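Local coordinates for protein 5-ketofructose reductase (Gluconobacter sp., PDB 7COK) that reduces 5-ketofructose, probably to fructose with a nicotinamide cofactor, as a member of a novel class of the shikimate dehydrogenase family, at residues A[7-11]-A[36-41]; A[30-36]-A[263-269]; A[192-198]-A[220-226]; A[205-211]-A[232-236]; A[78-83]-A[100-105]. All coordinates share one frame; numbering follows the deposited sequence.

Contact 1 of 5, residues A[7-11]-A[36-41]; sequences RSILT and LDARYI
Ile-9 and Thr-11 exchange backbone hydrogen bonds with Asp-37, Arg-39 and Ile-41, pairing the two segments as parallel strands. The series opens with Ile-9 N to Asp-37 O (2.9 Å) and closes with Ile-41 N to Thr-11 O (2.8 Å). Side-chain hydroxyls add two further bonds. Thr-11 OG1, held between its own backbone N and carbonyl carbon (chi1 61°), folds back onto Arg-39 O at 2.7 Å, tilted from the carbonyl plane, so that this oxygen is gripped by both the N and the hydroxyl of one threonine. Ser-8 OG donates to Asp-37 OD1 on its syn side, at 2.7 Å. Apolar contact is lighter: Ile-9 CB faces Ala-38 CB, Ile-9 CD1 meets Leu-36 CD2 at 4.0 Å, and the Arg-39 stem lies along Ser-8 CB. Beyond that stem the guanidinium reaches Glu-28 of the second subunit. Together with helix 23-34 the strands make a beta-alpha-beta unit; helix 248-264 covers the Ile-9 and Thr-11 face, while Leu-10 and Ile-41 face the dimer partner.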
# COMPACT_ATOMS: atom_id res chain seq x y z
N ARG A 7 10.14 -0.55 6.11
CA ARG A 7 9.26 0.53 5.72
C ARG A 7 9.57 1.01 4.31
O ARG A 7 10.55 1.74 4.10
CB ARG A 7 9.35 1.69 6.70
CG ARG A 7 8.38 2.79 6.33
CD ARG A 7 8.67 4.04 7.10
NE ARG A 7 7.64 5.02 6.79
CZ ARG A 7 7.49 6.21 7.38
NH1 ARG A 7 8.31 6.60 8.35
NH2 ARG A 7 6.49 7.00 7.01
N SER A 8 8.74 0.57 3.36
CA SER A 8 8.82 1.05 1.97
C SER A 8 8.17 2.42 1.82
O SER A 8 7.22 2.72 2.53
CB SER A 8 8.12 0.08 1.02
OG SER A 8 8.58 -1.26 1.20
N ILE A 9 8.67 3.22 0.89
CA ILE A 9 8.05 4.49 0.51
C ILE A 9 6.72 4.11 -0.15
O ILE A 9 6.68 3.18 -0.98
CB ILE A 9 8.94 5.29 -0.47
CG1 ILE A 9 10.28 5.71 0.17
CG2 ILE A 9 8.16 6.47 -1.06
CD1 ILE A 9 11.39 6.11 -0.79
N LEU A 10 5.63 4.80 0.22
CA LEU A 10 4.31 4.46 -0.29
C LEU A 10 3.79 5.53 -1.22
O LEU A 10 3.85 6.72 -0.91
CB LEU A 10 3.32 4.24 0.86
CG LEU A 10 3.72 3.10 1.82
CD1 LEU A 10 2.77 3.08 3.01
CD2 LEU A 10 3.76 1.76 1.09
N THR A 11 3.32 5.07 -2.37
CA THR A 11 2.63 5.85 -3.38
C THR A 11 1.46 4.97 -3.84
O THR A 11 1.37 3.80 -3.43
CB THR A 11 3.55 6.18 -4.59
OG1 THR A 11 3.99 4.96 -5.23
CG2 THR A 11 4.76 7.00 -4.18
N LEU A 36 14.86 1.14 -5.72
CA LEU A 36 14.18 2.01 -4.78
C LEU A 36 13.20 1.16 -4.02
O LEU A 36 12.41 0.40 -4.62
CB LEU A 36 13.44 3.12 -5.54
CG LEU A 36 13.62 4.61 -5.20
CD1 LEU A 36 12.39 5.37 -5.70
CD2 LEU A 36 13.84 4.87 -3.72
N ASP A 37 13.25 1.25 -2.69
CA ASP A 37 12.29 0.54 -1.86
C ASP A 37 11.01 1.38 -1.76
O ASP A 37 10.76 2.08 -0.79
CB ASP A 37 12.85 0.18 -0.50
CG ASP A 37 11.83 -0.54 0.38
OD1 ASP A 37 10.85 -1.10 -0.18
OD2 ASP A 37 12.00 -0.53 1.62
N ALA A 38 10.23 1.29 -2.82
CA ALA A 38 8.99 2.07 -2.97
C ALA A 38 7.94 1.14 -3.54
O ALA A 38 8.26 0.17 -4.24
CB ALA A 38 9.20 3.30 -3.86
N ARG A 39 6.67 1.42 -3.22
CA ARG A 39 5.55 0.62 -3.68
C ARG A 39 4.49 1.55 -4.23
O ARG A 39 4.36 2.68 -3.81
CB ARG A 39 4.97 -0.16 -2.51
CG ARG A 39 5.98 -1.08 -1.82
CD ARG A 39 5.33 -1.87 -0.71
NE ARG A 39 4.58 -2.98 -1.31
CZ ARG A 39 4.01 -3.95 -0.62
NH1 ARG A 39 4.06 -3.98 0.70
NH2 ARG A 39 3.37 -4.90 -1.29
N TYR A 40 3.69 1.03 -5.17
CA TYR A 40 2.55 1.73 -5.73
C TYR A 40 1.34 0.89 -5.42
O TYR A 40 1.21 -0.25 -5.91
CB TYR A 40 2.74 1.84 -7.23
CG TYR A 40 1.73 2.74 -7.94
CD1 TYR A 40 0.47 2.25 -8.31
CD2 TYR A 40 2.04 4.05 -8.27
CE1 TYR A 40 -0.44 3.05 -9.00
CE2 TYR A 40 1.13 4.85 -8.95
CZ TYR A 40 -0.10 4.34 -9.32
OH TYR A 40 -1.01 5.14 -10.01
N ILE A 41 0.42 1.46 -4.64
CA ILE A 41 -0.77 0.77 -4.17
C ILE A 41 -2.01 1.20 -4.97
O ILE A 41 -2.51 2.32 -4.81
CB ILE A 41 -0.98 0.99 -2.64
CG1 ILE A 41 0.32 0.73 -1.82
CG2 ILE A 41 -2.16 0.17 -2.14
CD1 ILE A 41 1.04 -0.58 -2.07

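Contact 2 of 5, residues A[30-36]-A[263-269]; sequences GYHHAGL and WLGRTLD
Gly-30 meets Leu-268 at its bare alpha carbon, where a beta carbon would collide with Leu-268 CD1; water links Gly-30 O to Asp-269 N. Tyr-31, its CG anti to the carbonyl carbon (chi1 -71°), sends its ring between Leu-264 CD1, 4.1 Å from CE1, and Leu-268 CD1, 4.0 Å from CD1 of the ring. Its OH ends at the edge of the Trp-263 indole, 3.8 Å from CE3, and is hydrogen-bonded to Thr-11. An alanine here is likely to open a gap between the leucines and leave the Thr-11 hydroxyl without that mate. His-33 stacks on the Asp-269 carboxylate, the planes 13° apart, with Asp-269 CB 3.5 Å from ND1 in a CH-pi contact. Ala-34 CB touches Leu-268 CD2; Gly-35 ends helix 23-34 in a Schellman motif. Leu-36 CD1 fits against Leu-264 CD1 at 3.9 Å and Arg-266 CD. Asp-269, its OD2 bonded to Val-272 N, is the N-cap of helix 270-281: the contact sets the C-terminal helices against the substrate-binding domain of the shikimate dehydrogenase fold.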
# COMPACT_ATOMS: atom_id res chain seq x y z
N GLY A 30 9.82 0.44 -12.76
CA GLY A 30 10.74 1.55 -12.58
C GLY A 30 11.38 1.60 -11.21
O GLY A 30 12.60 1.74 -11.10
N TYR A 31 10.57 1.47 -10.16
CA TYR A 31 11.10 1.43 -8.79
C TYR A 31 12.16 0.32 -8.63
O TYR A 31 13.22 0.55 -8.06
CB TYR A 31 9.99 1.20 -7.77
CG TYR A 31 9.01 2.35 -7.52
CD1 TYR A 31 9.34 3.68 -7.77
CD2 TYR A 31 7.74 2.07 -7.02
CE1 TYR A 31 8.43 4.70 -7.50
CE2 TYR A 31 6.83 3.08 -6.76
CZ TYR A 31 7.18 4.40 -7.00
OH TYR A 31 6.27 5.42 -6.77
N HIS A 32 11.85 -0.87 -9.16
CA HIS A 32 12.71 -2.04 -8.98
C HIS A 32 14.02 -1.85 -9.74
O HIS A 32 15.08 -2.15 -9.21
CB HIS A 32 11.98 -3.30 -9.43
CG HIS A 32 12.77 -4.55 -9.25
ND1 HIS A 32 12.94 -5.16 -8.02
CD2 HIS A 32 13.46 -5.31 -10.14
CE1 HIS A 32 13.68 -6.24 -8.16
NE2 HIS A 32 14.01 -6.36 -9.44
N HIS A 33 13.94 -1.29 -10.94
CA HIS A 33 15.13 -1.04 -11.75
C HIS A 33 16.07 -0.07 -11.05
O HIS A 33 17.32 -0.23 -11.13
CB HIS A 33 14.71 -0.53 -13.15
CG HIS A 33 15.85 -0.35 -14.12
ND1 HIS A 33 16.65 0.77 -14.13
CD2 HIS A 33 16.29 -1.15 -15.12
CE1 HIS A 33 17.55 0.65 -15.10
NE2 HIS A 33 17.34 -0.50 -15.72
N ALA A 34 15.50 0.92 -10.35
CA ALA A 34 16.28 1.96 -9.63
C ALA A 34 16.81 1.46 -8.29
O ALA A 34 17.64 2.13 -7.68
CB ALA A 34 15.44 3.22 -9.40
N GLY A 35 16.32 0.30 -7.86
CA GLY A 35 16.65 -0.27 -6.54
C GLY A 35 16.01 0.53 -5.42
O GLY A 35 16.54 0.58 -4.30
N LEU A 36 14.86 1.14 -5.72
CA LEU A 36 14.18 2.01 -4.78
C LEU A 36 13.20 1.16 -4.02
O LEU A 36 12.41 0.40 -4.62
CB LEU A 36 13.44 3.12 -5.54
CG LEU A 36 13.62 4.61 -5.20
CD1 LEU A 36 12.39 5.37 -5.70
CD2 LEU A 36 13.84 4.87 -3.72
N TRP A 263 6.92 13.18 -6.91
CA TRP A 263 6.79 12.51 -5.62
C TRP A 263 8.08 12.30 -4.85
O TRP A 263 8.11 12.44 -3.61
CB TRP A 263 6.15 11.13 -5.82
CG TRP A 263 4.75 11.16 -6.32
CD1 TRP A 263 3.85 12.19 -6.22
CD2 TRP A 263 4.05 10.07 -6.89
NE1 TRP A 263 2.65 11.80 -6.76
CE2 TRP A 263 2.74 10.50 -7.17
CE3 TRP A 263 4.42 8.76 -7.24
CZ2 TRP A 263 1.78 9.67 -7.77
CZ3 TRP A 263 3.49 7.93 -7.82
CH2 TRP A 263 2.17 8.39 -8.09
N LEU A 264 9.13 11.92 -5.57
CA LEU A 264 10.32 11.34 -4.92
C LEU A 264 11.64 11.93 -5.34
O LEU A 264 12.68 11.53 -4.81
CB LEU A 264 10.36 9.83 -5.15
CG LEU A 264 9.40 9.04 -4.29
CD1 LEU A 264 9.32 7.62 -4.82
CD2 LEU A 264 9.84 9.08 -2.83
N GLY A 265 11.62 12.84 -6.30
CA GLY A 265 12.85 13.45 -6.80
C GLY A 265 13.79 12.50 -7.52
O GLY A 265 14.99 12.75 -7.54
N ARG A 266 13.26 11.40 -8.06
CA ARG A 266 14.01 10.43 -8.86
C ARG A 266 13.42 10.36 -10.25
O ARG A 266 12.18 10.45 -10.40
CB ARG A 266 13.97 9.02 -8.25
CG ARG A 266 15.10 8.67 -7.33
CD ARG A 266 14.56 8.71 -5.92
NE ARG A 266 15.64 8.61 -4.94
CZ ARG A 266 15.62 9.19 -3.76
NH1 ARG A 266 14.58 9.94 -3.37
NH2 ARG A 266 16.67 9.02 -2.96
N THR A 267 14.29 10.19 -11.25
CA THR A 267 13.88 10.00 -12.65
C THR A 267 14.01 8.50 -12.94
O THR A 267 15.14 7.97 -13.02
CB THR A 267 14.76 10.84 -13.59
OG1 THR A 267 14.54 12.23 -13.30
CG2 THR A 267 14.45 10.57 -15.07
N LEU A 268 12.87 7.81 -13.05
CA LEU A 268 12.88 6.37 -13.35
C LEU A 268 13.29 6.09 -14.79
O LEU A 268 13.28 6.98 -15.64
CB LEU A 268 11.53 5.71 -13.01
CG LEU A 268 11.04 5.91 -11.57
CD1 LEU A 268 9.67 5.25 -11.43
CD2 LEU A 268 12.03 5.46 -10.50
N ASP A 269 13.65 4.83 -15.03
CA ASP A 269 14.13 4.39 -16.34
C ASP A 269 12.94 4.19 -17.29
O ASP A 269 12.10 3.29 -17.09
CB ASP A 269 14.89 3.08 -16.15
CG ASP A 269 15.52 2.58 -17.44
OD1 ASP A 269 16.54 3.15 -17.85
OD2 ASP A 269 14.99 1.61 -18.01
O HOH W 1 14.21 3.04 -12.92

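Contact 3 of 5, residues A[192-198]-A[220-226]; sequences DILINAT and TVVADVI
Asp-224 OD1 is gripped from opposite faces of its carboxylate plane, by Asn-196 ND2 at 2.7 Å and by Ile-226 N at 3.1 Å, the latter closing an Asx turn. The first bond is nearly straight (170°) and lies in the amide plane of Asn-196, which stands almost perpendicular (87°) to the carboxylate. With CG anti to the backbone N in both residues (chi1 175° for Asn-196), the side chains run side by side. Asn-196 OD1 takes Thr-198 OG1 on an in-plane lone pair at 2.7 Å and Thr-198 N from above, closing a second Asx turn. A leucine in place of Asn-196 would probably leave the Asp-224 carboxylate without this donor and set the Thr-198 turn free to shift. These turns end adjacent parallel strands of the Rossmann-type sheet, which probably binds the nucleotide cofactor as in relatives, near a GxGxxA-like turn. Five backbone hydrogen bonds pair the strands, and Ile-193, Val-221, Ile-195 and Ala-223 share the face covered by helix 110-117.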
# COMPACT_ATOMS: atom_id res chain seq x y z
N ASP A 192 2.23 22.60 -37.74
CA ASP A 192 3.52 22.05 -37.31
C ASP A 192 3.37 20.71 -36.63
O ASP A 192 4.22 19.83 -36.76
CB ASP A 192 4.22 23.04 -36.37
CG ASP A 192 4.57 24.36 -37.04
OD1 ASP A 192 5.25 24.34 -38.09
OD2 ASP A 192 4.16 25.42 -36.50
N ILE A 193 2.28 20.55 -35.89
CA ILE A 193 2.08 19.39 -35.03
C ILE A 193 0.62 18.95 -35.15
O ILE A 193 -0.29 19.79 -35.04
CB ILE A 193 2.37 19.72 -33.54
CG1 ILE A 193 3.81 20.22 -33.36
CG2 ILE A 193 2.07 18.53 -32.63
CD1 ILE A 193 4.01 21.06 -32.11
N LEU A 194 0.40 17.67 -35.39
CA LEU A 194 -0.93 17.05 -35.40
C LEU A 194 -1.02 15.99 -34.31
O LEU A 194 -0.19 15.09 -34.25
CB LEU A 194 -1.22 16.45 -36.77
CG LEU A 194 -2.52 15.64 -36.92
CD1 LEU A 194 -3.72 16.56 -36.78
CD2 LEU A 194 -2.60 14.97 -38.28
N ILE A 195 -2.03 16.09 -33.45
CA ILE A 195 -2.19 15.19 -32.33
C ILE A 195 -3.55 14.53 -32.36
O ILE A 195 -4.57 15.23 -32.37
CB ILE A 195 -2.08 15.95 -30.98
CG1 ILE A 195 -0.84 16.84 -30.92
CG2 ILE A 195 -2.12 14.96 -29.82
CD1 ILE A 195 -0.91 17.89 -29.84
N ASN A 196 -3.59 13.20 -32.37
CA ASN A 196 -4.84 12.52 -32.14
C ASN A 196 -5.13 12.37 -30.66
O ASN A 196 -4.40 11.65 -29.96
CB ASN A 196 -4.85 11.14 -32.77
CG ASN A 196 -6.11 10.40 -32.41
OD1 ASN A 196 -7.20 10.89 -32.66
ND2 ASN A 196 -5.97 9.30 -31.69
N ALA A 197 -6.23 12.96 -30.20
CA ALA A 197 -6.69 12.78 -28.81
C ALA A 197 -8.02 12.02 -28.75
O ALA A 197 -8.70 12.02 -27.72
CB ALA A 197 -6.78 14.14 -28.15
N THR A 198 -8.37 11.36 -29.84
CA THR A 198 -9.56 10.51 -29.88
C THR A 198 -9.21 9.10 -29.44
O THR A 198 -8.03 8.75 -29.30
CB THR A 198 -10.25 10.45 -31.28
OG1 THR A 198 -9.49 9.60 -32.15
CG2 THR A 198 -10.45 11.87 -31.88
N THR A 220 5.64 17.79 -40.63
CA THR A 220 4.63 17.80 -39.57
C THR A 220 4.95 16.69 -38.58
O THR A 220 5.17 15.54 -38.96
CB THR A 220 3.22 17.58 -40.12
OG1 THR A 220 3.00 18.45 -41.23
CG2 THR A 220 2.17 17.90 -39.04
N VAL A 221 4.97 17.06 -37.30
CA VAL A 221 5.14 16.10 -36.21
C VAL A 221 3.75 15.53 -35.90
O VAL A 221 2.81 16.29 -35.70
CB VAL A 221 5.78 16.77 -34.98
CG1 VAL A 221 5.89 15.80 -33.81
CG2 VAL A 221 7.15 17.30 -35.35
N VAL A 222 3.64 14.21 -35.89
CA VAL A 222 2.34 13.55 -35.73
C VAL A 222 2.39 12.69 -34.46
O VAL A 222 3.26 11.85 -34.30
CB VAL A 222 1.97 12.70 -36.97
CG1 VAL A 222 0.58 12.13 -36.82
CG2 VAL A 222 2.04 13.50 -38.25
N ALA A 223 1.43 12.93 -33.56
CA ALA A 223 1.40 12.26 -32.25
C ALA A 223 0.03 11.62 -32.03
O ALA A 223 -0.99 12.10 -32.55
CB ALA A 223 1.71 13.26 -31.16
N ASP A 224 0.01 10.58 -31.22
CA ASP A 224 -1.21 9.88 -30.89
C ASP A 224 -1.20 9.52 -29.41
O ASP A 224 -0.26 8.92 -28.92
CB ASP A 224 -1.31 8.61 -31.73
CG ASP A 224 -2.71 8.03 -31.78
OD1 ASP A 224 -3.57 8.31 -30.91
OD2 ASP A 224 -2.98 7.29 -32.73
N VAL A 225 -2.26 9.90 -28.70
CA VAL A 225 -2.39 9.56 -27.26
C VAL A 225 -2.69 8.08 -26.98
O VAL A 225 -2.46 7.60 -25.86
CB VAL A 225 -3.44 10.44 -26.53
CG1 VAL A 225 -3.16 11.93 -26.77
CG2 VAL A 225 -4.87 10.08 -26.92
N ILE A 226 -3.21 7.37 -27.98
CA ILE A 226 -3.53 5.95 -27.80
C ILE A 226 -2.26 5.13 -27.46
O ILE A 226 -1.29 5.19 -28.18
CB ILE A 226 -4.23 5.41 -29.07
CG1 ILE A 226 -5.65 6.01 -29.19
CG2 ILE A 226 -4.25 3.89 -29.09
CD1 ILE A 226 -6.27 5.87 -30.57

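Contact 4 of 5, residues A[205-211]-A[232-236]; sequences PNAAPPV and TRFLK
Arg-233 lies across the 205-211 loop with its chain extended from CG to NE and CG anti to the backbone N (chi1 177°). Its root comes close to two carbonyls, with Arg-233 CB 3.3 Å from Pro-205 O, and Ala-208 CB packs alongside the stem at 3.8 Å from CD. The same methyl sits over one face of the guanidinium. At the far end Arg-233 NH1 donates to Asn-206 O at 2.9 Å, a bent bond (130°) whose acceptor lies well off the guanidinium plane. The neighbouring Phe-234 also has CG anti to its backbone N, at 178°, which carries the ring along the loop toward Pro-209 and Val-211. Pro-209 CG sits over one face of that ring, 4.0 Å from CD1 and displaced toward the rim, and Val-211 CG2 touches CE1 at 4.2 Å. Water joins the backbones as well, donating to Ala-207 O at 2.6 Å and accepting from Phe-234 N, an amide of the first helical turn. Thr-232 N-caps helix 233-240 through its OG1, which accepts from Leu-235 N. The helix lies against strands 193-196 and 221-224, where Phe-234 touches Leu-194, Asn-196 and Val-222, and the loop joining those strands wraps over this first turn.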
# COMPACT_ATOMS: atom_id res chain seq x y z
N PRO A 205 -5.99 -1.94 -34.71
CA PRO A 205 -4.94 -1.61 -35.65
C PRO A 205 -5.46 -1.16 -37.01
O PRO A 205 -4.71 -0.55 -37.77
CB PRO A 205 -4.15 -2.93 -35.77
CG PRO A 205 -5.17 -3.98 -35.48
CD PRO A 205 -5.99 -3.38 -34.38
N ASN A 206 -6.74 -1.43 -37.31
CA ASN A 206 -7.32 -1.06 -38.60
C ASN A 206 -8.16 0.22 -38.63
O ASN A 206 -8.63 0.63 -39.70
CB ASN A 206 -8.11 -2.25 -39.18
CG ASN A 206 -7.22 -3.43 -39.50
OD1 ASN A 206 -6.14 -3.28 -40.09
ND2 ASN A 206 -7.67 -4.61 -39.12
N ALA A 207 -8.35 0.85 -37.47
CA ALA A 207 -9.16 2.06 -37.37
C ALA A 207 -8.26 3.29 -37.25
O ALA A 207 -7.24 3.24 -36.56
CB ALA A 207 -10.10 1.98 -36.18
N ALA A 208 -8.62 4.36 -37.94
CA ALA A 208 -7.90 5.63 -37.83
C ALA A 208 -8.89 6.80 -37.85
O ALA A 208 -9.95 6.71 -38.50
CB ALA A 208 -6.87 5.77 -38.95
N PRO A 209 -8.57 7.89 -37.12
CA PRO A 209 -9.46 9.06 -37.23
C PRO A 209 -9.49 9.61 -38.66
O PRO A 209 -8.46 9.52 -39.36
CB PRO A 209 -8.79 10.10 -36.32
CG PRO A 209 -7.36 9.66 -36.17
CD PRO A 209 -7.39 8.16 -36.27
N PRO A 210 -10.65 10.16 -39.10
CA PRO A 210 -10.79 10.64 -40.49
C PRO A 210 -10.03 11.93 -40.74
O PRO A 210 -10.52 13.03 -40.47
CB PRO A 210 -12.31 10.79 -40.67
CG PRO A 210 -12.85 10.96 -39.29
CD PRO A 210 -11.93 10.22 -38.36
N VAL A 211 -8.81 11.76 -41.25
CA VAL A 211 -7.92 12.87 -41.58
C VAL A 211 -7.48 12.68 -43.01
O VAL A 211 -7.17 11.55 -43.43
CB VAL A 211 -6.65 12.82 -40.70
CG1 VAL A 211 -5.67 13.93 -41.05
CG2 VAL A 211 -7.02 12.90 -39.23
N THR A 232 -0.31 2.87 -33.93
CA THR A 232 -1.66 2.91 -34.48
C THR A 232 -1.60 3.03 -36.00
O THR A 232 -0.55 3.39 -36.57
CB THR A 232 -2.44 4.13 -33.92
OG1 THR A 232 -1.73 5.35 -34.20
CG2 THR A 232 -2.63 3.98 -32.41
N ARG A 233 -2.71 2.70 -36.67
CA ARG A 233 -2.84 2.93 -38.11
C ARG A 233 -2.47 4.37 -38.49
O ARG A 233 -1.73 4.60 -39.43
CB ARG A 233 -4.24 2.56 -38.61
CG ARG A 233 -4.50 2.83 -40.07
CD ARG A 233 -5.91 2.43 -40.47
NE ARG A 233 -6.28 2.99 -41.77
CZ ARG A 233 -7.52 3.29 -42.15
NH1 ARG A 233 -8.56 3.08 -41.34
NH2 ARG A 233 -7.74 3.80 -43.36
N PHE A 234 -3.03 5.33 -37.76
CA PHE A 234 -2.74 6.75 -37.90
C PHE A 234 -1.24 7.04 -37.89
O PHE A 234 -0.74 7.65 -38.83
CB PHE A 234 -3.49 7.49 -36.78
CG PHE A 234 -3.27 8.96 -36.75
CD1 PHE A 234 -3.70 9.78 -37.80
CD2 PHE A 234 -2.68 9.55 -35.64
CE1 PHE A 234 -3.51 11.15 -37.74
CE2 PHE A 234 -2.48 10.93 -35.57
CZ PHE A 234 -2.92 11.73 -36.63
N LEU A 235 -0.53 6.56 -36.86
CA LEU A 235 0.93 6.75 -36.84
C LEU A 235 1.69 6.00 -37.93
O LEU A 235 2.67 6.54 -38.46
CB LEU A 235 1.50 6.42 -35.47
CG LEU A 235 1.07 7.38 -34.35
CD1 LEU A 235 1.88 7.01 -33.12
CD2 LEU A 235 1.19 8.87 -34.64
N LYS A 236 1.22 4.80 -38.27
CA LYS A 236 1.88 4.02 -39.34
C LYS A 236 1.73 4.71 -40.68
O LYS A 236 2.71 4.79 -41.44
CB LYS A 236 1.35 2.59 -39.39
CG LYS A 236 1.84 1.74 -38.24
CD LYS A 236 1.15 0.40 -38.22
CE LYS A 236 1.94 -0.56 -37.35
NZ LYS A 236 1.38 -1.94 -37.42
O HOH W 2 -5.20 4.72 -35.79

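Contact 5 of 5, residues A[78-83]-A[100-105]; sequences HLDDIA and GKLIGH
Strand 101-105 pairs in parallel with the short strand 81-82, Asp-81 opposite Ile-103 and Ile-82 opposite Gly-104, through nearly straight bonds from Gly-104 N to Asp-81 O (2.8 Å) and from Ala-83 N to Gly-104 O (2.9 Å). This is one border of the mixed sheet in the substrate-binding domain, with 81-82 as its outermost strand within the chain. Ahead of the regular pairing, Leu-102 O accepts from two successive amides, Asp-80 N at 2.8 Å and Asp-81 N at 3.2 Å, both in the carbonyl plane. The Asp-80 side chain completes the junction. Its CG is anti to the carbonyl carbon (chi1 -65°), and OD2 uses its anti lone pair to take Leu-102 N at 2.8 Å, so Leu-102 is bonded at both its N and its O. Asp-80 CB also packs on Lys-101 CG, while the lysine's ammonium stays apart from the carboxylate. Next to this junction, Leu-79 crosses Leu-102 at about a right angle, CD2 against CB, and its CD1 lies 3.8 Å from Gly-104 CA, a place where a beta carbon would clash. Leu-102 also reaches helix 50-59, touching Val-54 and Lys-58, and both leucines rest on Val-95 of the next strand. At the far end of the pairing, Ala-83 CB comes within 3.9 Å of His-105 ND1.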
# COMPACT_ATOMS: atom_id res chain seq x y z
N HIS A 78 -10.19 18.49 -1.86
CA HIS A 78 -9.45 17.92 -0.73
C HIS A 78 -7.98 18.30 -0.67
O HIS A 78 -7.23 17.79 0.18
CB HIS A 78 -9.60 16.41 -0.76
CG HIS A 78 -11.00 15.94 -0.95
ND1 HIS A 78 -12.01 16.21 -0.04
CD2 HIS A 78 -11.58 15.26 -1.96
CE1 HIS A 78 -13.14 15.69 -0.48
NE2 HIS A 78 -12.91 15.12 -1.65
N LEU A 79 -7.57 19.24 -1.52
CA LEU A 79 -6.16 19.63 -1.64
C LEU A 79 -5.85 20.94 -0.95
O LEU A 79 -6.76 21.74 -0.70
CB LEU A 79 -5.76 19.72 -3.12
CG LEU A 79 -6.05 18.46 -3.94
CD1 LEU A 79 -5.77 18.70 -5.41
CD2 LEU A 79 -5.29 17.23 -3.45
N ASP A 80 -4.56 21.15 -0.68
CA ASP A 80 -4.07 22.38 -0.04
C ASP A 80 -3.57 23.39 -1.06
O ASP A 80 -3.60 24.61 -0.81
CB ASP A 80 -2.95 22.06 0.95
CG ASP A 80 -3.42 21.23 2.14
OD1 ASP A 80 -4.22 21.74 2.96
OD2 ASP A 80 -2.98 20.07 2.27
N ASP A 81 -3.09 22.89 -2.20
CA ASP A 81 -2.49 23.72 -3.25
C ASP A 81 -2.77 23.07 -4.60
O ASP A 81 -2.83 21.84 -4.71
CB ASP A 81 -0.97 23.78 -3.01
CG ASP A 81 -0.25 24.72 -3.99
OD1 ASP A 81 -0.69 25.88 -4.16
OD2 ASP A 81 0.81 24.34 -4.52
N ILE A 82 -2.93 23.90 -5.63
CA ILE A 82 -3.21 23.48 -7.01
C ILE A 82 -2.22 24.20 -7.92
O ILE A 82 -2.20 25.44 -7.96
CB ILE A 82 -4.67 23.84 -7.40
CG1 ILE A 82 -5.67 23.26 -6.39
CG2 ILE A 82 -5.00 23.38 -8.82
CD1 ILE A 82 -5.73 21.75 -6.36
N ALA A 83 -1.42 23.43 -8.66
CA ALA A 83 -0.46 23.96 -9.62
C ALA A 83 -1.15 24.65 -10.80
O ALA A 83 -2.33 24.43 -11.04
CB ALA A 83 0.45 22.84 -10.12
N GLY A 100 2.76 16.71 5.15
CA GLY A 100 1.32 16.72 5.44
C GLY A 100 0.47 17.56 4.49
O GLY A 100 -0.76 17.50 4.57
N LYS A 101 1.11 18.31 3.59
CA LYS A 101 0.41 19.20 2.64
C LYS A 101 0.13 18.48 1.33
O LYS A 101 1.00 17.81 0.79
CB LYS A 101 1.28 20.42 2.36
CG LYS A 101 0.54 21.73 2.22
CD LYS A 101 1.48 22.88 2.52
CE LYS A 101 0.73 24.14 2.95
NZ LYS A 101 0.20 24.89 1.78
N LEU A 102 -1.09 18.65 0.82
CA LEU A 102 -1.50 17.97 -0.41
C LEU A 102 -1.47 18.93 -1.58
O LEU A 102 -2.23 19.89 -1.62
CB LEU A 102 -2.90 17.36 -0.26
CG LEU A 102 -3.10 16.33 0.85
CD1 LEU A 102 -4.52 16.38 1.39
CD2 LEU A 102 -2.76 14.94 0.33
N ILE A 103 -0.57 18.66 -2.53
CA ILE A 103 -0.29 19.54 -3.66
C ILE A 103 -0.74 18.83 -4.94
O ILE A 103 -0.21 17.77 -5.28
CB ILE A 103 1.22 19.88 -3.74
CG1 ILE A 103 1.69 20.42 -2.39
CG2 ILE A 103 1.51 20.85 -4.88
CD1 ILE A 103 3.11 20.03 -2.04
N GLY A 104 -1.71 19.41 -5.63
CA GLY A 104 -2.29 18.82 -6.85
C GLY A 104 -1.66 19.30 -8.16
O GLY A 104 -1.49 20.50 -8.38
N HIS A 105 -1.33 18.33 -9.01
CA HIS A 105 -0.76 18.59 -10.34
C HIS A 105 -1.60 17.89 -11.38
O HIS A 105 -2.29 16.92 -11.10
CB HIS A 105 0.66 18.00 -10.44
CG HIS A 105 1.63 18.55 -9.44
ND1 HIS A 105 2.53 19.54 -9.75
CD2 HIS A 105 1.84 18.23 -8.14
CE1 HIS A 105 3.26 19.81 -8.68
NE2 HIS A 105 2.86 19.03 -7.69

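How the contacts relate
Contact 3 is the most buried of the five; contact 5 lies at the surface, and contacts 1, 2 and 4 are partly buried. Contacts 1 and 5 belong to the same mixed sheet, at its two outermost strands, about 20 Å apart between centres. Contact 2 shares Leu-36 with contact 1, is tied to it by the hydroxyls of Thr-11 and Tyr-31, and brings in the C-terminal helices. In the other domain, contacts 3 and 4 meet through Asp-224 and Thr-232. Strand contacts 1, 3 and 5 rely on backbone hydrogen bonds, whereas contact 2 is chiefly apolar and contact 4 mixes one arginine bond and a water bridge with packing on a phenylalanine ring. Contact 1 alone touches the second subunit.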